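Local coordinates for acetyltransferase (PDB 4ZBG), which binds acetyl-coenzyme A and probably transfers its acetyl group to an amine acceptor, as other GNAT-family acetyltransferases do, at residues A20-V25 with L66-F71; A28-R31 with Y35-Q38; K103-G108 with R130-K135; Q111-G116 with L153-D158. One frame throughout, in Å; residues are numbered along the deposited sequence. Where two conformers were deposited one is given.

Overall arrangement
Four contacts run through a GNAT-type fold whose helices lie against a mixed sheet that holds acetyl-CoA. Contacts 1 and 2 use helix 19-30, centres about 13 Å apart: contact 1 packs the helix on strand 64-76, and contact 2 ties off the chain beyond it. Contacts 3 and 4 share helix 100-114, are centred about 12 Å apart and touch where residues 132-134 meet Leu-153. Acetyl-CoA bridges contacts 2 and 3, whose nearest atoms are about 10 Å apart: Phe-30 lies against the pantetheine arm, while Arg-131 bonds the 3'-phosphate and the ribose hydroxyl. Between contacts 1 and 3, Leu-104 packs on Gly-67 and His-68, Ile-105 on Ile-69; Phe-71 touches Gly-108 and, in contact 4, Leu-112.

Contact 1 of 4, residues A20-V25 with L66-F71; sequences AEIRQV and LGHIAF
Because CG1 of Ile-22 sits beside the backbone N (chi1 -73°), its other branch, CG2, swings out anti to that N, while His-68, with its own CG anti to the backbone N (chi1 171°), raises its ring to meet it. The methyl CG2 of Ile-22 comes down over the middle of the imidazole, 3.5 Å from the centroid of the His-68 ring and nearly on the ring normal, a clear CH-pi contact. CG2 of Ile-22 is 3.5 Å from CG of His-68, and CD1 of Ile-22 lies 3.9 Å from CD2 of His-68. This is the helix-on-sheet layer of the GNAT fold: segment 20-25 runs nearly at right angles to segment 66-71, their axes 8.2 Å apart at closest approach. One turn further along, Val-25 spends its CG1 on the backbone, 4.1 Å from O of Leu-66 and 4.2 Å from CA of Gly-67. Leu-66 and Gly-67 together face Ala-59 in a classic beta bulge between strands 64-76 and 55-61. The imidazole is buried, and its NE2 is satisfied by Ser-56 OG on strand 55-61, which probably also helps fix the ring's rotation under the methyl. Val-58 of the same strand touches both Ile-22 and His-68.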
# COMPACT_ATOMS: atom_id res chain seq x y z
N ALA A 20 12.34 -10.85 0.98
CA ALA A 20 12.01 -12.02 0.18
C ALA A 20 10.60 -12.49 0.48
O ALA A 20 9.83 -12.77 -0.42
CB ALA A 20 13.02 -13.14 0.41
N GLU A 21 10.26 -12.56 1.76
CA GLU A 21 8.94 -13.03 2.13
C GLU A 21 7.82 -12.08 1.71
O GLU A 21 6.74 -12.51 1.29
CB GLU A 21 8.87 -13.29 3.62
CG GLU A 21 7.63 -14.03 3.99
CD GLU A 21 7.70 -14.68 5.34
OE1 GLU A 21 8.79 -14.70 5.95
OE2 GLU A 21 6.68 -15.20 5.77
N ILE A 22 8.06 -10.77 1.84
CA ILE A 22 7.10 -9.79 1.36
C ILE A 22 6.83 -10.03 -0.12
O ILE A 22 5.68 -10.00 -0.57
CB ILE A 22 7.61 -8.35 1.60
CG1 ILE A 22 7.52 -8.00 3.09
CG2 ILE A 22 6.84 -7.34 0.74
CD1 ILE A 22 8.24 -6.73 3.46
N ARG A 23 7.88 -10.26 -0.89
CA ARG A 23 7.70 -10.45 -2.32
C ARG A 23 6.97 -11.75 -2.62
O ARG A 23 6.13 -11.81 -3.51
CB ARG A 23 9.03 -10.37 -3.06
CG ARG A 23 8.88 -10.52 -4.56
CD ARG A 23 10.02 -9.86 -5.28
NE ARG A 23 9.95 -10.08 -6.72
CZ ARG A 23 10.70 -9.44 -7.60
NH1 ARG A 23 11.55 -8.49 -7.21
NH2 ARG A 23 10.58 -9.74 -8.88
N GLN A 24 7.25 -12.79 -1.84
CA GLN A 24 6.54 -14.06 -1.99
C GLN A 24 5.04 -13.90 -1.74
O GLN A 24 4.21 -14.42 -2.49
CB GLN A 24 7.13 -15.09 -1.04
CG GLN A 24 6.47 -16.45 -1.09
CD GLN A 24 6.93 -17.37 0.04
OE1 GLN A 24 7.89 -17.07 0.75
NE2 GLN A 24 6.24 -18.49 0.20
N VAL A 25 4.68 -13.19 -0.68
CA VAL A 25 3.28 -12.95 -0.38
C VAL A 25 2.60 -12.13 -1.48
O VAL A 25 1.50 -12.44 -1.93
CB VAL A 25 3.13 -12.29 1.00
CG1 VAL A 25 1.70 -11.85 1.23
CG2 VAL A 25 3.58 -13.27 2.10
N LEU A 66 1.73 -12.60 6.71
CA LEU A 66 0.42 -12.92 6.15
C LEU A 66 -0.05 -11.88 5.14
O LEU A 66 -0.91 -12.17 4.32
CB LEU A 66 -0.62 -13.00 7.25
CG LEU A 66 -0.40 -14.02 8.36
CD1 LEU A 66 -1.61 -14.00 9.27
CD2 LEU A 66 -0.16 -15.42 7.79
N GLY A 67 0.48 -10.67 5.23
CA GLY A 67 0.03 -9.59 4.38
C GLY A 67 1.02 -8.46 4.41
O GLY A 67 1.86 -8.38 5.32
N HIS A 68 0.92 -7.59 3.42
CA HIS A 68 1.86 -6.50 3.24
C HIS A 68 1.14 -5.31 2.60
O HIS A 68 0.21 -5.49 1.80
CB HIS A 68 3.02 -6.93 2.35
CG HIS A 68 3.91 -5.80 1.96
ND1 HIS A 68 3.86 -5.20 0.72
CD2 HIS A 68 4.83 -5.11 2.68
CE1 HIS A 68 4.73 -4.20 0.69
NE2 HIS A 68 5.33 -4.13 1.87
N ILE A 69 1.59 -4.10 2.93
CA ILE A 69 1.11 -2.90 2.26
C ILE A 69 2.26 -1.94 2.00
O ILE A 69 3.13 -1.76 2.86
CB ILE A 69 -0.05 -2.25 3.04
CG1 ILE A 69 -0.66 -1.09 2.27
CG2 ILE A 69 0.42 -1.81 4.43
CD1 ILE A 69 -1.98 -0.65 2.86
N ALA A 70 2.24 -1.32 0.81
CA ALA A 70 3.20 -0.30 0.42
C ALA A 70 2.52 1.06 0.24
O ALA A 70 1.40 1.13 -0.28
CB ALA A 70 3.88 -0.69 -0.88
N PHE A 71 3.23 2.11 0.63
CA PHE A 71 2.87 3.48 0.29
C PHE A 71 4.09 4.16 -0.30
O PHE A 71 5.21 3.89 0.12
CB PHE A 71 2.44 4.26 1.52
CG PHE A 71 1.21 3.74 2.18
CD1 PHE A 71 1.27 2.69 3.08
CD2 PHE A 71 -0.02 4.33 1.93
CE1 PHE A 71 0.13 2.23 3.71
CE2 PHE A 71 -1.17 3.88 2.55
CZ PHE A 71 -1.10 2.83 3.44

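Contact 2 of 4, residues A28-R31 with Y35-Q38; sequences AAFR and YSNQ. With ACO (acetyl coenzyme *a), chain B.
Ser-36 is the first residue of segment 35-38 to meet the helix: its OG lies 3.9 Å from CB of Phe-30, placed there because it stands anti to the serine's own N (chi1 167°). The same hydroxyl oxygen accepts the backbone N-H of Gln-38 at 2.9 Å, closing an ST turn, and is also hydrogen-bonded to Glu-40 OE1, so the turn and the start of the next helix share one atom. Two residues on, Gln-38 folds its side chain back at chi2 (-64°), which returns the amide over the turn. There NE2 of Gln-38 makes two bonds. One runs to O of Ser-36, 3.1 Å from NE2, nearly straight and in the plane of the glutamine amide; the other reaches O of Phe-30, 3.2 Å from NE2, bending to 155°. In both cases the donor sits above the plane of the carbonyl it uses. OE1 of Gln-38, at the other corner of the amide, lies 3.2 Å from CA of Arg-31. The bond to O of Phe-30 probably helps steady the helix turn carrying the Phe-30 ring, which has C6P of acetyl-CoA over the centre of one face and its CZ 3.4 Å from the ligand's N4P. With Ala-29 alongside and Pro-88 and Ser-90 of strand 83-91 also touching Phe-30, this is one wall of the pantetheine channel of a GNAT acetyl-CoA site.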
# COMPACT_ATOMS: atom_id res chain seq x y z
N ALA A 28 2.13 -14.23 -4.57
CA ALA A 28 1.06 -15.21 -4.37
C ALA A 28 -0.30 -14.54 -4.48
O ALA A 28 -1.22 -15.07 -5.10
CB ALA A 28 1.20 -15.89 -3.02
N ALA A 29 -0.43 -13.35 -3.90
CA ALA A 29 -1.71 -12.64 -3.93
C ALA A 29 -2.11 -12.24 -5.35
O ALA A 29 -3.28 -12.30 -5.72
CB ALA A 29 -1.65 -11.42 -3.03
N PHE A 30 -1.13 -11.82 -6.16
CA PHE A 30 -1.42 -11.30 -7.50
C PHE A 30 -1.38 -12.37 -8.59
O PHE A 30 -1.81 -12.13 -9.70
CB PHE A 30 -0.49 -10.14 -7.84
CG PHE A 30 -0.90 -8.85 -7.19
CD1 PHE A 30 -1.83 -8.02 -7.80
CD2 PHE A 30 -0.41 -8.50 -5.94
CE1 PHE A 30 -2.23 -6.85 -7.19
CE2 PHE A 30 -0.81 -7.32 -5.33
CZ PHE A 30 -1.72 -6.49 -5.96
N ARG A 31 -0.87 -13.57 -8.27
CA ARG A 31 -0.72 -14.60 -9.30
C ARG A 31 -2.01 -14.88 -10.09
O ARG A 31 -1.94 -14.98 -11.31
CB ARG A 31 -0.13 -15.89 -8.72
CG ARG A 31 0.35 -16.86 -9.79
CD ARG A 31 1.23 -17.95 -9.21
NE ARG A 31 2.42 -17.42 -8.55
CZ ARG A 31 2.67 -17.53 -7.25
NH1 ARG A 31 1.82 -18.17 -6.46
NH2 ARG A 31 3.78 -17.01 -6.74
N TYR A 35 -5.75 -9.21 -14.54
CA TYR A 35 -5.17 -8.05 -15.21
C TYR A 35 -3.75 -7.75 -14.73
O TYR A 35 -3.12 -6.81 -15.18
CB TYR A 35 -6.07 -6.83 -15.01
CG TYR A 35 -6.60 -6.73 -13.60
CD1 TYR A 35 -5.87 -6.06 -12.62
CD2 TYR A 35 -7.80 -7.31 -13.23
CE1 TYR A 35 -6.34 -5.97 -11.32
CE2 TYR A 35 -8.27 -7.24 -11.94
CZ TYR A 35 -7.54 -6.56 -10.99
OH TYR A 35 -8.00 -6.47 -9.70
N SER A 36 -3.25 -8.57 -13.81
CA SER A 36 -1.92 -8.32 -13.28
C SER A 36 -0.83 -8.87 -14.18
O SER A 36 -0.87 -10.03 -14.58
CB SER A 36 -1.77 -8.91 -11.88
OG SER A 36 -0.41 -8.92 -11.50
N ASN A 37 0.15 -8.03 -14.48
CA ASN A 37 1.32 -8.49 -15.20
C ASN A 37 2.39 -9.03 -14.28
O ASN A 37 3.54 -9.19 -14.70
CB ASN A 37 1.88 -7.40 -16.08
CG ASN A 37 0.98 -7.10 -17.24
OD1 ASN A 37 0.79 -7.95 -18.12
ND2 ASN A 37 0.36 -5.94 -17.22
N GLN A 38 2.01 -9.28 -13.03
CA GLN A 38 2.88 -9.97 -12.08
C GLN A 38 4.10 -9.15 -11.76
O GLN A 38 5.16 -9.69 -11.49
CB GLN A 38 3.31 -11.33 -12.65
CG GLN A 38 2.17 -12.14 -13.23
CD GLN A 38 1.15 -12.52 -12.18
OE1 GLN A 38 1.46 -13.26 -11.25
NE2 GLN A 38 -0.07 -12.02 -12.33
N1A ACO B . -17.00 -11.28 8.14
C2A ACO B . -17.57 -10.98 6.97
N3A ACO B . -16.88 -10.42 5.99
C4A ACO B . -15.58 -10.14 6.15
C5A ACO B . -14.96 -10.44 7.34
C6A ACO B . -15.73 -11.04 8.35
N6A ACO B . -15.12 -11.38 9.63
N7A ACO B . -13.68 -10.07 7.24
C8A ACO B . -13.51 -9.55 6.04
N9A ACO B . -14.65 -9.59 5.35
C1B ACO B . -14.87 -9.10 3.99
C2B ACO B . -14.70 -7.78 3.83
O2B ACO B . -15.87 -7.01 4.18
C3B ACO B . -14.35 -7.64 2.21
O3B ACO B . -15.56 -7.82 1.42
P3B ACO B . -16.44 -6.56 0.82
O7A ACO B . -17.55 -7.20 0.03
O8A ACO B . -15.55 -5.72 -0.06
O9A ACO B . -16.96 -5.77 2.00
C4B ACO B . -13.49 -8.64 1.97
O4B ACO B . -13.74 -9.70 3.11
C5B ACO B . -11.99 -8.31 2.06
O5B ACO B . -11.75 -7.50 3.18
P1A ACO B . -10.47 -7.75 4.17
O1A ACO B . -10.56 -9.06 4.89
O2A ACO B . -10.31 -6.51 4.99
O3A ACO B . -9.20 -7.76 3.16
P2A ACO B . -8.26 -9.01 2.78
O4A ACO B . -7.41 -9.40 3.95
O5A ACO B . -9.04 -10.09 2.09
O6A ACO B . -7.27 -8.26 1.74
CBP ACO B . -6.83 -7.68 -0.54
CCP ACO B . -7.80 -7.56 0.64
CDP ACO B . -7.36 -6.83 -1.69
CEP ACO B . -5.47 -7.16 -0.07
CAP ACO B . -6.73 -9.15 -0.94
OAP ACO B . -7.96 -9.54 -1.50
C9P ACO B . -5.61 -9.44 -1.95
O9P ACO B . -4.47 -9.60 -1.63
N8P ACO B . -6.04 -9.54 -3.32
C7P ACO B . -5.11 -9.84 -4.39
C6P ACO B . -4.16 -8.68 -4.64
C5P ACO B . -4.92 -7.39 -4.91
O5P ACO B . -5.76 -7.32 -5.75
N4P ACO B . -4.58 -6.27 -4.09
C3P ACO B . -5.25 -5.00 -4.28
C2P ACO B . -4.68 -4.26 -5.48
S1P ACO B . -5.39 -2.59 -5.53
C ACO B . -4.36 -1.65 -4.39
O ACO B . -3.38 -2.13 -3.91
CH3 ACO B . -4.81 -0.23 -4.07

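Contact 3 of 4, residues K103-G108 with R130-K135; sequences KLIREG and RRFGFK. With ACO (acetyl coenzyme *a), chain B.
A partly buried contact of an isoleucine and an arginine with one aromatic ring joins helix 100-114 to the 3-10 segment that includes residues 130-132, beside the outer part of the acetyl-CoA site, and Phe-132 lies at its centre. CG2 of Ile-105 stands over the middle of one ring face, 3.5 Å from the centroid of Phe-132 and almost on the normal, a CH-pi contact, while CD1 of Ile-105 reaches CZ of Phe-132 at 3.7 Å. The opposite face is taken by CG of the preceding residue, Arg-131, set between its own backbone N and carbonyl carbon (chi1 72°), so the ring is held between two aliphatic groups. Arg-106 works at the rim: in the conformer described, its CG meets the ring edge 3.5 Å from CD1 of Phe-132, and CE1 of Phe-132 sits over one face of the guanidinium, whose plane is 62° from that of the ring. Two waters tie the same arginine to the turn, one accepting from NH2 and the other from NE, and both donate to O of Arg-131. A bend at chi3 turns the Arg-131 guanidinium to the ligand: NH2 gives a 2.8 Å bond to O9A of the 3'-phosphate and NH1 a 3.1 Å bond to the ribose O2B, while NE is hydrogen-bonded to O of Tyr-128. Tyr-128 also packs edge-to-face on Phe-132. Beneath the helix, Ile-105 and Leu-104 rest on Ile-69 of strand 64-76; beyond the turn, Phe-134 touches strand 119-122 and Lys-135 bonds through its backbone to Cys-152 of strand 151-154.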
# COMPACT_ATOMS: atom_id res chain seq x y z
N LYS A 103 -7.01 -4.11 8.30
CA LYS A 103 -6.14 -3.69 9.40
C LYS A 103 -4.85 -3.05 8.89
O LYS A 103 -4.41 -2.04 9.43
CB LYS A 103 -5.85 -4.85 10.36
CG LYS A 103 -7.06 -5.23 11.19
CD LYS A 103 -6.80 -6.50 11.98
CE LYS A 103 -8.04 -6.94 12.74
NZ LYS A 103 -7.93 -8.36 13.16
N LEU A 104 -4.25 -3.63 7.85
CA LEU A 104 -3.05 -3.06 7.25
C LEU A 104 -3.31 -1.68 6.68
O LEU A 104 -2.51 -0.76 6.86
CB LEU A 104 -2.53 -3.97 6.13
CG LEU A 104 -1.79 -5.21 6.63
CD1 LEU A 104 -1.62 -6.20 5.49
CD2 LEU A 104 -0.43 -4.81 7.20
N ILE A 105 -4.44 -1.53 6.00
CA ILE A 105 -4.78 -0.25 5.38
C ILE A 105 -5.02 0.81 6.45
O ILE A 105 -4.47 1.91 6.38
CB ILE A 105 -5.98 -0.38 4.42
CG1 ILE A 105 -5.60 -1.26 3.23
CG2 ILE A 105 -6.47 0.99 3.99
CD1 ILE A 105 -6.79 -1.78 2.45
N ARG A 106 -5.83 0.49 7.46
CA ARG A 106 -6.12 1.47 8.51
C ARG A 106 -4.85 1.88 9.25
O ARG A 106 -4.64 3.06 9.54
CB ARG A 106 -7.18 0.94 9.48
CG ARG A 106 -8.57 0.90 8.88
CD ARG A 106 -9.64 0.69 9.94
NE ARG A 106 -10.96 0.53 9.33
CZ ARG A 106 -11.41 -0.62 8.85
NH1 ARG A 106 -10.64 -1.70 8.89
NH2 ARG A 106 -12.63 -0.70 8.32
N GLU A 107 -4.00 0.91 9.56
CA GLU A 107 -2.78 1.23 10.27
C GLU A 107 -1.82 2.06 9.40
O GLU A 107 -1.21 3.02 9.88
CB GLU A 107 -2.12 -0.05 10.80
CG GLU A 107 -0.87 0.21 11.60
CD GLU A 107 -1.07 1.13 12.79
OE1 GLU A 107 -2.19 1.18 13.37
OE2 GLU A 107 -0.09 1.79 13.16
N GLY A 108 -1.70 1.71 8.12
CA GLY A 108 -0.87 2.49 7.22
C GLY A 108 -1.32 3.93 7.08
O GLY A 108 -0.51 4.86 7.13
N ARG A 130 -14.09 2.60 0.60
CA ARG A 130 -14.95 3.60 1.24
C ARG A 130 -14.89 3.51 2.76
O ARG A 130 -15.08 4.52 3.44
CB ARG A 130 -16.40 3.45 0.76
CG ARG A 130 -16.59 3.81 -0.70
CD ARG A 130 -18.02 3.52 -1.14
NE ARG A 130 -19.02 4.15 -0.29
CZ ARG A 130 -19.53 5.36 -0.50
NH1 ARG A 130 -20.44 5.85 0.33
NH2 ARG A 130 -19.15 6.07 -1.55
N ARG A 131 -14.63 2.32 3.29
CA ARG A 131 -14.61 2.13 4.74
C ARG A 131 -13.43 2.85 5.40
O ARG A 131 -13.42 3.01 6.61
CB ARG A 131 -14.59 0.63 5.10
CG ARG A 131 -13.26 -0.07 4.81
CD ARG A 131 -13.42 -1.58 4.78
NE ARG A 131 -14.35 -1.96 3.73
CZ ARG A 131 -15.00 -3.12 3.65
NH1 ARG A 131 -14.78 -4.09 4.54
NH2 ARG A 131 -15.86 -3.31 2.67
N PHE A 132 -12.46 3.28 4.59
CA PHE A 132 -11.32 4.03 5.11
C PHE A 132 -11.45 5.51 4.78
O PHE A 132 -10.51 6.29 4.99
CB PHE A 132 -10.01 3.50 4.54
CG PHE A 132 -9.95 1.99 4.46
CD1 PHE A 132 -9.80 1.23 5.60
CD2 PHE A 132 -10.04 1.35 3.23
CE1 PHE A 132 -9.76 -0.16 5.53
CE2 PHE A 132 -10.00 -0.03 3.15
CZ PHE A 132 -9.86 -0.79 4.30
N GLY A 133 -12.59 5.91 4.22
CA GLY A 133 -12.80 7.31 3.90
C GLY A 133 -12.45 7.74 2.48
O GLY A 133 -12.60 8.90 2.14
N PHE A 134 -12.00 6.81 1.64
CA PHE A 134 -11.72 7.14 0.25
C PHE A 134 -12.98 7.49 -0.51
O PHE A 134 -14.02 6.84 -0.36
CB PHE A 134 -10.99 6.00 -0.46
CG PHE A 134 -9.56 5.84 -0.05
CD1 PHE A 134 -8.56 6.51 -0.73
CD2 PHE A 134 -9.22 5.04 1.03
CE1 PHE A 134 -7.24 6.38 -0.34
CE2 PHE A 134 -7.91 4.90 1.41
CZ PHE A 134 -6.92 5.57 0.72
N LYS A 135 -12.88 8.51 -1.35
CA LYS A 135 -14.00 8.94 -2.18
C LYS A 135 -13.60 8.99 -3.66
O LYS A 135 -12.43 9.19 -3.98
CB LYS A 135 -14.51 10.31 -1.72
CG LYS A 135 -15.05 10.30 -0.29
CD LYS A 135 -15.73 11.61 0.07
CE LYS A 135 -14.76 12.78 0.02
NZ LYS A 135 -15.44 14.07 0.36
N1A ACO B . -17.00 -11.28 8.14
C2A ACO B . -17.57 -10.98 6.97
N3A ACO B . -16.88 -10.42 5.99
C4A ACO B . -15.58 -10.14 6.15
C5A ACO B . -14.96 -10.44 7.34
C6A ACO B . -15.73 -11.04 8.35
N6A ACO B . -15.12 -11.38 9.63
N7A ACO B . -13.68 -10.07 7.24
C8A ACO B . -13.51 -9.55 6.04
N9A ACO B . -14.65 -9.59 5.35
C1B ACO B . -14.87 -9.10 3.99
C2B ACO B . -14.70 -7.78 3.83
O2B ACO B . -15.87 -7.01 4.18
C3B ACO B . -14.35 -7.64 2.21
O3B ACO B . -15.56 -7.82 1.42
P3B ACO B . -16.44 -6.56 0.82
O7A ACO B . -17.55 -7.20 0.03
O8A ACO B . -15.55 -5.72 -0.06
O9A ACO B . -16.96 -5.77 2.00
C4B ACO B . -13.49 -8.64 1.97
O4B ACO B . -13.74 -9.70 3.11
C5B ACO B . -11.99 -8.31 2.06
O5B ACO B . -11.75 -7.50 3.18
P1A ACO B . -10.47 -7.75 4.17
O1A ACO B . -10.56 -9.06 4.89
O2A ACO B . -10.31 -6.51 4.99
O3A ACO B . -9.20 -7.76 3.16
P2A ACO B . -8.26 -9.01 2.78
O4A ACO B . -7.41 -9.40 3.95
O5A ACO B . -9.04 -10.09 2.09
O6A ACO B . -7.27 -8.26 1.74
CBP ACO B . -6.83 -7.68 -0.54
CCP ACO B . -7.80 -7.56 0.64
CDP ACO B . -7.36 -6.83 -1.69
CEP ACO B . -5.47 -7.16 -0.07
CAP ACO B . -6.73 -9.15 -0.94
OAP ACO B . -7.96 -9.54 -1.50
C9P ACO B . -5.61 -9.44 -1.95
O9P ACO B . -4.47 -9.60 -1.63
N8P ACO B . -6.04 -9.54 -3.32
C7P ACO B . -5.11 -9.84 -4.39
C6P ACO B . -4.16 -8.68 -4.64
C5P ACO B . -4.92 -7.39 -4.91
O5P ACO B . -5.76 -7.32 -5.75
N4P ACO B . -4.58 -6.27 -4.09
C3P ACO B . -5.25 -5.00 -4.28
C2P ACO B . -4.68 -4.26 -5.48
S1P ACO B . -5.39 -2.59 -5.53
C ACO B . -4.36 -1.65 -4.39
O ACO B . -3.38 -2.13 -3.91
CH3 ACO B . -4.81 -0.23 -4.07
O HOH W 1 -14.49 1.38 9.02
O HOH W 2 -11.59 3.52 8.59

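Contact 4 of 4, residues Q111-G116 with L153-D158; sequences QLRGAG and LAFGPD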
# COMPACT_ATOMS: atom_id res chain seq x y z
N GLN A 111 -0.50 5.88 10.19
CA GLN A 111 0.91 6.24 10.26
C GLN A 111 1.27 7.38 9.31
O GLN A 111 2.03 8.27 9.66
CB GLN A 111 1.79 5.00 10.07
CG GLN A 111 1.70 4.07 11.28
CD GLN A 111 2.76 3.00 11.28
OE1 GLN A 111 3.88 3.21 10.82
NE2 GLN A 111 2.40 1.83 11.81
N LEU A 112 0.69 7.37 8.11
CA LEU A 112 0.88 8.49 7.19
C LEU A 112 0.35 9.79 7.78
O LEU A 112 1.04 10.81 7.76
CB LEU A 112 0.17 8.26 5.87
CG LEU A 112 0.82 7.37 4.82
CD1 LEU A 112 -0.04 7.38 3.57
CD2 LEU A 112 2.25 7.80 4.51
N ARG A 113 -0.88 9.75 8.30
CA ARG A 113 -1.45 10.94 8.91
C ARG A 113 -0.56 11.42 10.06
O ARG A 113 -0.29 12.62 10.18
CB ARG A 113 -2.86 10.65 9.42
CG ARG A 113 -3.63 11.89 9.84
CD ARG A 113 -4.92 11.53 10.55
NE ARG A 113 -5.93 10.98 9.64
CZ ARG A 113 -6.87 11.71 9.05
NH1 ARG A 113 -6.93 13.02 9.25
NH2 ARG A 113 -7.75 11.13 8.24
N GLY A 114 -0.09 10.48 10.87
CA GLY A 114 0.70 10.81 12.04
C GLY A 114 2.03 11.42 11.69
O GLY A 114 2.63 12.10 12.52
N ALA A 115 2.49 11.20 10.46
CA ALA A 115 3.78 11.72 10.03
C ALA A 115 3.65 13.02 9.23
O ALA A 115 4.65 13.53 8.73
CB ALA A 115 4.53 10.67 9.23
N GLY A 116 2.43 13.55 9.12
CA GLY A 116 2.20 14.83 8.49
C GLY A 116 1.75 14.81 7.04
O GLY A 116 1.76 15.85 6.38
N LEU A 153 -8.35 10.16 -0.36
CA LEU A 153 -8.59 10.41 1.06
C LEU A 153 -7.72 11.59 1.47
O LEU A 153 -6.49 11.49 1.50
CB LEU A 153 -8.25 9.18 1.90
CG LEU A 153 -8.23 9.37 3.42
CD1 LEU A 153 -9.59 9.83 3.94
CD2 LEU A 153 -7.81 8.09 4.12
N ALA A 154 -8.36 12.72 1.76
CA ALA A 154 -7.63 13.92 2.15
C ALA A 154 -7.53 13.98 3.67
O ALA A 154 -8.51 13.74 4.37
CB ALA A 154 -8.35 15.17 1.64
N PHE A 155 -6.34 14.29 4.18
CA PHE A 155 -6.16 14.43 5.62
C PHE A 155 -6.41 15.86 6.09
O PHE A 155 -6.65 16.11 7.27
CB PHE A 155 -4.77 13.94 6.04
CG PHE A 155 -4.54 12.49 5.75
CD1 PHE A 155 -5.56 11.57 5.92
CD2 PHE A 155 -3.31 12.04 5.29
CE1 PHE A 155 -5.35 10.22 5.65
CE2 PHE A 155 -3.10 10.70 5.02
CZ PHE A 155 -4.12 9.79 5.21
N GLY A 156 -6.37 16.79 5.15
CA GLY A 156 -6.74 18.18 5.37
C GLY A 156 -7.59 18.66 4.21
O GLY A 156 -8.64 18.08 3.94
N PRO A 157 -7.13 19.71 3.51
CA PRO A 157 -7.85 20.20 2.33
C PRO A 157 -7.95 19.14 1.24
O PRO A 157 -7.14 18.20 1.20
CB PRO A 157 -6.97 21.36 1.85
CG PRO A 157 -6.23 21.80 3.06
CD PRO A 157 -5.98 20.55 3.85
N ASP A 158 -8.94 19.28 0.36
CA ASP A 158 -9.15 18.31 -0.71
C ASP A 158 -7.95 18.27 -1.64
O ASP A 158 -7.15 19.20 -1.69
CB ASP A 158 -10.42 18.61 -1.49
CG ASP A 158 -11.68 18.27 -0.71
OD1 ASP A 158 -11.85 17.08 -0.37
OD2 ASP A 158 -12.48 19.18 -0.44
O HOH W 3 -9.66 12.70 6.54
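The ring of Phe-155 has CB of Arg-113 over the centre of one face, a CH-pi contact with CB 4.2 Å from the ring centroid; in the conformer described, the guanidinium of Arg-113 in turn has CD1 of Phe-155 over one of its own faces, offset toward the rim, and carries a water in its plane at the edge. The arginine belongs to the last turn of helix 100-114, which is closed by a Schellman motif at Gly-116, where the chain takes up a positive phi. Phe-155 comes just after strand 151-154, so the contact joins the end of a helix to the exit of a strand in the GNAT sheet. The two flat groups are tilted 55° to each other, so this is not a parallel stack: the nearest approach is NH2 of Arg-113 to CD1 of Phe-155, 3.2 Å. With CG anti to the backbone N (chi1 -170°) and a bend at chi3 (-71°), the arginine chain runs from above the ring centre out past the CD1 rim, staying on the same side. On the helix side, CB of Leu-112 adds an apolar contact, 4.2 Å from CE2 of Phe-155, while the leucine side chain also touches Tyr-84 of strand 83-91. Ala-117, in the loop after the helix, touches both Leu-112 and Phe-155. The in-plane water accepts from NH2 of Arg-113 at 3.0 Å and donates to O of Ala-154 at 2.7 Å.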